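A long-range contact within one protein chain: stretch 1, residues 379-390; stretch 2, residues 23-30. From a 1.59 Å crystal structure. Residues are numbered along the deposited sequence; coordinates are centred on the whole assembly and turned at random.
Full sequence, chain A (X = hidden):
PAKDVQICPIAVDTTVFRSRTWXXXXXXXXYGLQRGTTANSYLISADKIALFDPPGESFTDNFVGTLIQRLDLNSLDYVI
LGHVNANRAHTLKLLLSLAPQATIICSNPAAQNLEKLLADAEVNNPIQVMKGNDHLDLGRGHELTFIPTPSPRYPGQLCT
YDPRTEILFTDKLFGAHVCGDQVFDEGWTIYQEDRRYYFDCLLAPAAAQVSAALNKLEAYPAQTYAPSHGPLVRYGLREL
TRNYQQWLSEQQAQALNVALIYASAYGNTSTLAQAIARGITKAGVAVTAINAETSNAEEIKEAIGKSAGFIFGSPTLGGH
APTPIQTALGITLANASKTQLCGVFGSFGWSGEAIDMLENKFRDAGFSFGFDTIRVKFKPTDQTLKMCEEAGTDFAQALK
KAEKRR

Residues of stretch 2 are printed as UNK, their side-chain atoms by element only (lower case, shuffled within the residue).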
# COMPACT_ATOMS: atom_id res chain seq x y z
N LYS A 379 -0.80 17.48 -10.62
CA LYS A 379 -1.61 16.51 -9.89
C LYS A 379 -2.66 15.81 -10.75
O LYS A 379 -3.45 16.45 -11.44
CB LYS A 379 -2.30 17.18 -8.70
CG LYS A 379 -2.27 16.35 -7.43
CD LYS A 379 -3.07 16.99 -6.30
CE LYS A 379 -4.52 17.22 -6.72
NZ LYS A 379 -5.36 17.75 -5.61
N PRO A 380 -2.68 14.47 -10.70
CA PRO A 380 -3.66 13.66 -11.43
C PRO A 380 -5.08 14.03 -11.05
O PRO A 380 -5.32 14.40 -9.90
CB PRO A 380 -3.34 12.23 -10.98
CG PRO A 380 -1.92 12.29 -10.51
CD PRO A 380 -1.75 13.65 -9.91
N THR A 381 -6.00 13.94 -12.00
CA THR A 381 -7.41 14.19 -11.73
C THR A 381 -8.21 12.92 -11.98
O THR A 381 -7.65 11.88 -12.32
CB THR A 381 -7.98 15.31 -12.61
OG1 THR A 381 -8.09 14.84 -13.96
CG2 THR A 381 -7.09 16.54 -12.56
N ASP A 382 -9.53 13.02 -11.81
CA ASP A 382 -10.41 11.89 -12.04
C ASP A 382 -10.23 11.31 -13.44
O ASP A 382 -10.13 10.10 -13.62
CB ASP A 382 -11.87 12.30 -11.84
CG ASP A 382 -12.74 11.14 -11.40
OD1 ASP A 382 -12.27 9.99 -11.45
OD2 ASP A 382 -13.89 11.40 -10.99
N GLN A 383 -10.17 12.18 -14.44
CA GLN A 383 -10.08 11.69 -15.80
C GLN A 383 -8.68 11.16 -16.08
O GLN A 383 -8.51 10.24 -16.89
CB GLN A 383 -10.48 12.76 -16.81
CG GLN A 383 -11.14 12.16 -18.04
CD GLN A 383 -11.53 13.20 -19.07
OE1 GLN A 383 -11.90 14.33 -18.73
NE2 GLN A 383 -11.44 12.82 -20.34
N THR A 384 -7.67 11.72 -15.41
CA THR A 384 -6.31 11.19 -15.48
C THR A 384 -6.31 9.70 -15.20
O THR A 384 -5.80 8.90 -15.98
CB THR A 384 -5.35 11.85 -14.48
OG1 THR A 384 -5.35 13.27 -14.66
CG2 THR A 384 -3.95 11.32 -14.67
N LEU A 385 -6.90 9.34 -14.06
CA LEU A 385 -6.95 7.95 -13.63
C LEU A 385 -7.66 7.08 -14.66
O LEU A 385 -7.20 5.98 -14.95
CB LEU A 385 -7.65 7.82 -12.28
CG LEU A 385 -7.02 8.56 -11.09
CD1 LEU A 385 -7.83 8.32 -9.83
CD2 LEU A 385 -5.60 8.09 -10.91
N LYS A 386 -8.77 7.57 -15.21
CA LYS A 386 -9.56 6.78 -16.15
C LYS A 386 -8.78 6.57 -17.44
O LYS A 386 -8.85 5.49 -18.04
CB LYS A 386 -10.90 7.46 -16.43
CG LYS A 386 -11.73 7.71 -15.18
CD LYS A 386 -12.04 6.42 -14.44
CE LYS A 386 -13.01 5.55 -15.22
NZ LYS A 386 -13.33 4.29 -14.50
N MET A 387 -8.05 7.59 -17.86
CA MET A 387 -7.20 7.50 -19.04
C MET A 387 -6.09 6.46 -18.83
O MET A 387 -5.86 5.61 -19.68
CB MET A 387 -6.60 8.87 -19.38
CG MET A 387 -5.54 8.84 -20.48
SD MET A 387 -3.87 8.53 -19.88
CE MET A 387 -3.39 10.14 -19.25
N CYS A 388 -5.42 6.52 -17.68
CA CYS A 388 -4.39 5.54 -17.35
C CYS A 388 -4.95 4.12 -17.28
O CYS A 388 -4.35 3.17 -17.78
CB CYS A 388 -3.72 5.90 -16.03
SG CYS A 388 -2.69 7.38 -16.12
N GLU A 389 -6.11 3.97 -16.64
CA GLU A 389 -6.77 2.68 -16.54
C GLU A 389 -7.03 2.16 -17.95
O GLU A 389 -6.79 0.99 -18.24
CB GLU A 389 -8.06 2.81 -15.73
CG GLU A 389 -8.83 1.51 -15.54
CD GLU A 389 -10.01 1.65 -14.57
OE1 GLU A 389 -10.62 0.63 -14.21
OE2 GLU A 389 -10.32 2.79 -14.16
N GLU A 390 -7.49 3.05 -18.83
CA GLU A 390 -7.83 2.66 -20.19
C GLU A 390 -6.59 2.27 -20.98
O GLU A 390 -6.62 1.33 -21.78
CB GLU A 390 -8.57 3.79 -20.91
CG GLU A 390 -9.29 3.33 -22.15
CD GLU A 390 -10.35 2.29 -21.84
OE1 GLU A 390 -10.51 1.34 -22.65
OE2 GLU A 390 -11.03 2.42 -20.80
N UNK A 23 -16.74 11.31 2.02
CA UNK A 23 -16.35 11.73 0.68
C UNK A 23 -14.99 11.17 0.27
O UNK A 23 -14.15 10.85 1.12
o UNK A 23 -17.49 14.80 1.95
c UNK A 23 -16.30 13.25 0.61
o UNK A 23 -18.67 13.47 0.65
c UNK A 23 -17.57 13.89 1.10
N UNK A 24 -14.78 11.04 -1.03
CA UNK A 24 -13.46 10.72 -1.54
C UNK A 24 -12.57 11.94 -1.32
O UNK A 24 -12.98 13.08 -1.60
n UNK A 24 -13.94 11.60 -7.67
c UNK A 24 -13.23 10.63 -7.11
n UNK A 24 -12.73 9.65 -7.85
n UNK A 24 -13.04 10.64 -5.79
c UNK A 24 -12.15 10.01 -3.60
c UNK A 24 -12.28 9.62 -5.06
c UNK A 24 -13.51 10.33 -3.01
N UNK A 25 -11.37 11.72 -0.80
CA UNK A 25 -10.47 12.84 -0.51
C UNK A 25 -9.27 12.90 -1.47
O UNK A 25 -8.70 13.97 -1.67
c UNK A 25 -9.99 12.76 0.95
c UNK A 25 -11.07 12.88 2.04
c UNK A 25 -12.06 14.00 1.74
c UNK A 25 -10.46 13.07 3.43
N UNK A 26 -8.89 11.76 -2.06
CA UNK A 26 -7.79 11.72 -3.02
C UNK A 26 -8.23 11.10 -4.35
O UNK A 26 -9.05 10.19 -4.37
c UNK A 26 -6.59 10.92 -2.48
c UNK A 26 -5.18 9.56 0.88
n UNK A 26 -4.26 10.60 1.43
c UNK A 26 -5.41 9.73 -0.62
c UNK A 26 -6.41 10.86 -0.96
N UNK A 27 -7.66 11.58 -5.45
CA UNK A 27 -7.85 10.92 -6.74
C UNK A 27 -6.90 9.74 -6.84
O UNK A 27 -5.83 9.84 -7.45
c UNK A 27 -7.63 11.89 -7.91
c UNK A 27 -8.29 14.29 -7.66
c UNK A 27 -9.24 15.31 -7.71
c UNK A 27 -10.91 13.74 -8.40
c UNK A 27 -8.65 12.99 -7.97
c UNK A 27 -10.55 15.04 -8.08
c UNK A 27 -9.96 12.72 -8.34
N UNK A 28 -7.27 8.64 -6.21
CA UNK A 28 -6.52 7.41 -6.36
C UNK A 28 -7.51 6.33 -6.75
O UNK A 28 -8.65 6.36 -6.29
c UNK A 28 -4.66 8.04 -4.80
c UNK A 28 -4.01 7.79 -3.46
o UNK A 28 -3.17 8.61 -3.05
c UNK A 28 -5.77 7.06 -5.08
o UNK A 28 -4.36 6.77 -2.81
N UNK A 29 -7.10 5.42 -7.62
CA UNK A 29 -8.03 4.47 -8.22
C UNK A 29 -8.82 3.68 -7.16
O UNK A 29 -9.99 3.35 -7.36
c UNK A 29 -6.49 2.45 -8.41
c UNK A 29 -8.77 3.71 -11.21
c UNK A 29 -7.28 3.48 -9.18
c UNK A 29 -8.25 2.80 -10.15
N UNK A 30 -8.20 3.44 -6.01
CA UNK A 30 -8.84 2.59 -4.99
C UNK A 30 -10.08 3.23 -4.35
O UNK A 30 -10.89 2.52 -3.75
c UNK A 30 -6.06 3.12 -2.39
c UNK A 30 -7.84 2.21 -3.91
o UNK A 30 -5.04 3.39 -3.05
o UNK A 30 -6.02 2.64 -1.23
c UNK A 30 -7.40 3.37 -3.04

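Position 23 carries two side-chain carbons, the second bearing two oxygens: a short carboxylate. It is exposed and out of reach of stretch 1. This is Asp-23.

At position 24 an unbranched run of three carbons leads to a nitrogen and then to a carbon holding two further nitrogens, a guanidinium. One terminal nitrogen lies 3.3 Å from OD2 of Asp-382, which sits at the edge of the group, near its plane. The residue is Arg-24. Its NH2 donates to Asp-382 OD2 in a nearly straight (166°) but long, weak hydrogen bond that forms part of a salt bridge.

Position 25 has four carbons, forked at the second, and is out of reach of stretch 1; the branching gives Leu-25. Position 26 shows four carbons in a row ending in nitrogen, a chain ending in an amine, whose end leads away from stretch 1 and is hydrogen-bonded elsewhere in the structure. It is Lys-26.

Position 27 has one carbon followed by a ring of six carbons, with no heteroatom. The CA-to-CB bond points toward stretch 1, and the ring lies against the start of the helix, with the backbone N of Asp-382 over one face. The atoms identify Phe-27. Its CD1 is 3.5 Å from Asp-382 N and its CG 4.0 Å from Thr-381 C, while CD2 approaches Pro-380 O at 3.7 Å.

Position 28 bears three carbons, the third carrying two oxygens, and its CA-to-CB bond points away from stretch 1. This is Glu-28, whose backbone makes the closer approach: its N is 3.7 Å from Leu-385 CD1.

Position 29 has four carbons, forked at the first, with one arm two carbons long. The CA-to-CB bond is sideways, yet the side chain's end comes nearer the helix, and the last carbon of the longer arm lies 3.5 Å from Glu-389 OE2. This is Ile-29, and that carbon, CD1, is also 4.4 Å from Leu-385 CB. Position 30 repeats the three-carbon carboxylate, but it is out of reach of stretch 1 and hydrogen-bonded elsewhere: Glu-30.

The contact joins a largely non-helical segment to the first turns of a helix. Asp-382, Leu-385 and Glu-389, spaced three and four residues apart, present successive turns to it. Phe-27 covers the helix start, and Leu-385 packs beside it, with CD1 4.1 Å from Phe-27 CB and 3.4 Å from Phe-27 C, so that backbone as well as side chain is engaged. Ile-29 extends this apolar packing, and the Arg-24–Asp-382 salt bridge adds a polar tie. Together the two stretches bury 415 Å².

Stretch 2 23-30: DRLKFEIE
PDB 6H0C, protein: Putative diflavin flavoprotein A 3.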